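PDB 3UKV: novel protein similar to vertebrate potassium voltage-gated channel, subfamily H (Eag-related) family from Danio rerio, which probably serves as the pore-forming subunit of a voltage-gated potassium channel, here represented by its cytoplasmic C-linker and cyclic nucleotide-binding homology domain. Local coordinates for residues A[64-69]-A[91-96]. Numbering follows the deposited sequence.
Sequences ELRADI and LRSLSL
In the C-terminal cytoplasmic region of this Eag-family channel, helix 63-70 packs against segment 91-96, on helix 88-95, mainly through R66 and L96. CD1 of L96 sits 3.4 Å above the guanidinium plane of R66, over its centre, with 3.5 Å to CZ; the contact is therefore methyl against the flat face of a cationic group. The bend at chi3 (55°) turns the outer part of the R66 chain across the L96 branch, which it crosses obliquely. The other methyl, CD2 of L96, meets CG2 of I69 at 3.9 Å, the two side chains lying at about a right angle, so the forked leucine end reaches residues spaced three apart on helix 63-70.

The polar rim of the R66 guanidinium is used separately from its face. In its plane, NH2 donates to a water at 3.1 Å, which in turn donates to O of S93 and bridges the two helices; NH1 is hydrogen-bonded to the carbonyl of L58. No direct hydrogen bond joins the two segments. Helix 88-95 leads into strand 99-103 of the cyclic nucleotide-binding domain, whose family has the cupin-type beta-roll, whereas helix 63-70 probably belongs to the C-linker, as in related channels, and the contact would then join linker to domain.

A second arginine reaches the other way: R92 places one guanidinium face over CB of A67, 3.9 Å from the plane and offset toward the rim. R66 NE and R92 NE are 6.7 Å apart, not in contact, though the like charges may repel weakly. I69 also packs on M38 of the second subunit, and neighbouring D68 forms a salt bridge with R37 of that subunit.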
loop_
_atom_site.group_PDB
_atom_site.type_symbol
_atom_site.label_atom_id
_atom_site.label_comp_id
_atom_site.label_asym_id
_atom_site.label_seq_id
_atom_site.Cartn_x
_atom_site.Cartn_y
_atom_site.Cartn_z
ATOM N N GLU A 64 7.916 21.672 -7.423
ATOM C CA GLU A 64 7.418 22.391 -8.595
ATOM C C GLU A 64 6.546 21.494 -9.445
ATOM O O GLU A 64 5.485 21.925 -9.923
ATOM C CB GLU A 64 8.535 22.969 -9.457
ATOM C CG GLU A 64 9.288 24.130 -8.829
ATOM C CD GLU A 64 10.497 23.688 -8.017
ATOM O OE1 GLU A 64 11.067 24.540 -7.300
ATOM O OE2 GLU A 64 10.875 22.501 -8.105
ATOM N N LEU A 65 6.983 20.245 -9.630
ATOM C CA LEU A 65 6.211 19.300 -10.436
ATOM C C LEU A 65 4.922 18.957 -9.727
ATOM O O LEU A 65 3.867 18.885 -10.338
ATOM C CB LEU A 65 6.990 18.028 -10.730
ATOM C CG LEU A 65 6.456 17.202 -11.897
ATOM C CD1 LEU A 65 6.199 18.040 -13.155
ATOM C CD2 LEU A 65 7.440 16.092 -12.184
ATOM N N ARG A 66 5.008 18.769 -8.422
ATOM C CA ARG A 66 3.813 18.525 -7.655
ATOM C C ARG A 66 2.810 19.678 -7.827
ATOM O O ARG A 66 1.617 19.431 -8.021
ATOM C CB ARG A 66 4.139 18.233 -6.180
ATOM C CG ARG A 66 4.838 16.896 -5.960
ATOM C CD ARG A 66 5.348 16.733 -4.540
ATOM N NE ARG A 66 4.300 16.912 -3.542
ATOM C CZ ARG A 66 3.508 15.933 -3.109
ATOM N NH1 ARG A 66 3.630 14.710 -3.601
ATOM N NH2 ARG A 66 2.586 16.172 -2.198
ATOM N N ALA A 67 3.265 20.926 -7.774
ATOM C CA ALA A 67 2.326 22.051 -7.917
ATOM C C ALA A 67 1.658 22.085 -9.315
ATOM O O ALA A 67 0.449 22.311 -9.420
ATOM C CB ALA A 67 3.002 23.382 -7.603
ATOM N N ASP A 68 2.446 21.854 -10.369
ATOM C CA ASP A 68 1.925 21.854 -11.717
ATOM C C ASP A 68 0.889 20.745 -11.855
ATOM O O ASP A 68 -0.197 20.958 -12.413
ATOM C CB ASP A 68 3.035 21.670 -12.746
ATOM C CG ASP A 68 3.975 22.860 -12.824
ATOM O OD1 ASP A 68 3.613 23.966 -12.369
ATOM O OD2 ASP A 68 5.088 22.686 -13.354
ATOM N N ILE A 69 1.203 19.562 -11.342
ATOM C CA ILE A 69 0.215 18.497 -11.356
ATOM C C ILE A 69 -1.052 18.923 -10.607
ATOM O O ILE A 69 -2.128 18.934 -11.180
ATOM C CB ILE A 69 0.745 17.184 -10.751
ATOM C CG1 ILE A 69 1.956 16.680 -11.528
ATOM C CG2 ILE A 69 -0.364 16.143 -10.733
ATOM C CD1 ILE A 69 2.652 15.518 -10.891
ATOM N N LEU A 91 -4.304 21.894 0.520
ATOM C CA LEU A 91 -5.193 21.330 -0.476
ATOM C C LEU A 91 -4.464 20.640 -1.628
ATOM O O LEU A 91 -4.887 19.565 -2.048
ATOM C CB LEU A 91 -6.155 22.381 -0.999
ATOM C CG LEU A 91 -7.287 22.928 -0.110
ATOM C CD1 LEU A 91 -8.018 24.102 -0.795
ATOM C CD2 LEU A 91 -8.266 21.840 0.220
ATOM N N ARG A 92 -3.374 21.222 -2.124
ATOM C CA ARG A 92 -2.572 20.563 -3.154
ATOM C C ARG A 92 -2.110 19.165 -2.713
ATOM O O ARG A 92 -2.117 18.217 -3.490
ATOM C CB ARG A 92 -1.364 21.421 -3.550
ATOM C CG ARG A 92 -0.056 20.607 -3.778
ATOM C CD ARG A 92 1.208 21.435 -3.459
ATOM N NE ARG A 92 0.963 22.747 -4.023
ATOM C CZ ARG A 92 1.639 23.853 -3.724
ATOM N NH1 ARG A 92 2.656 23.795 -2.849
ATOM N NH2 ARG A 92 1.289 25.013 -4.321
ATOM N N SER A 93 -1.727 19.033 -1.450
ATOM C CA SER A 93 -1.227 17.753 -0.953
ATOM C C SER A 93 -2.357 16.744 -0.823
ATOM O O SER A 93 -2.175 15.570 -1.123
ATOM C CB SER A 93 -0.513 17.915 0.392
ATOM O OG SER A 93 0.445 18.959 0.322
ATOM N N LEU A 94 -3.519 17.211 -0.371
ATOM C CA LEU A 94 -4.673 16.345 -0.233
ATOM C C LEU A 94 -5.078 15.891 -1.608
ATOM O O LEU A 94 -5.381 14.728 -1.820
ATOM C CB LEU A 94 -5.824 17.084 0.399
ATOM C CG LEU A 94 -5.692 17.249 1.901
ATOM C CD1 LEU A 94 -6.929 17.925 2.525
ATOM C CD2 LEU A 94 -5.444 15.873 2.486
ATOM N N SER A 95 -5.050 16.811 -2.563
ATOM C CA SER A 95 -5.484 16.478 -3.907
ATOM C C SER A 95 -4.561 15.461 -4.583
ATOM O O SER A 95 -4.970 14.753 -5.485
ATOM C CB SER A 95 -5.606 17.747 -4.750
ATOM O OG SER A 95 -4.343 18.230 -5.181
ATOM N N LEU A 96 -3.307 15.396 -4.154
ATOM C CA LEU A 96 -2.366 14.453 -4.752
ATOM C C LEU A 96 -2.508 13.028 -4.196
ATOM O O LEU A 96 -1.933 12.096 -4.740
ATOM C CB LEU A 96 -0.926 14.958 -4.606
ATOM C CG LEU A 96 -0.608 16.235 -5.399
ATOM C CD1 LEU A 96 0.706 16.868 -5.033
ATOM C CD2 LEU A 96 -0.640 15.934 -6.856
HETATM O O HOH W 1 0.157 14.709 -0.868
#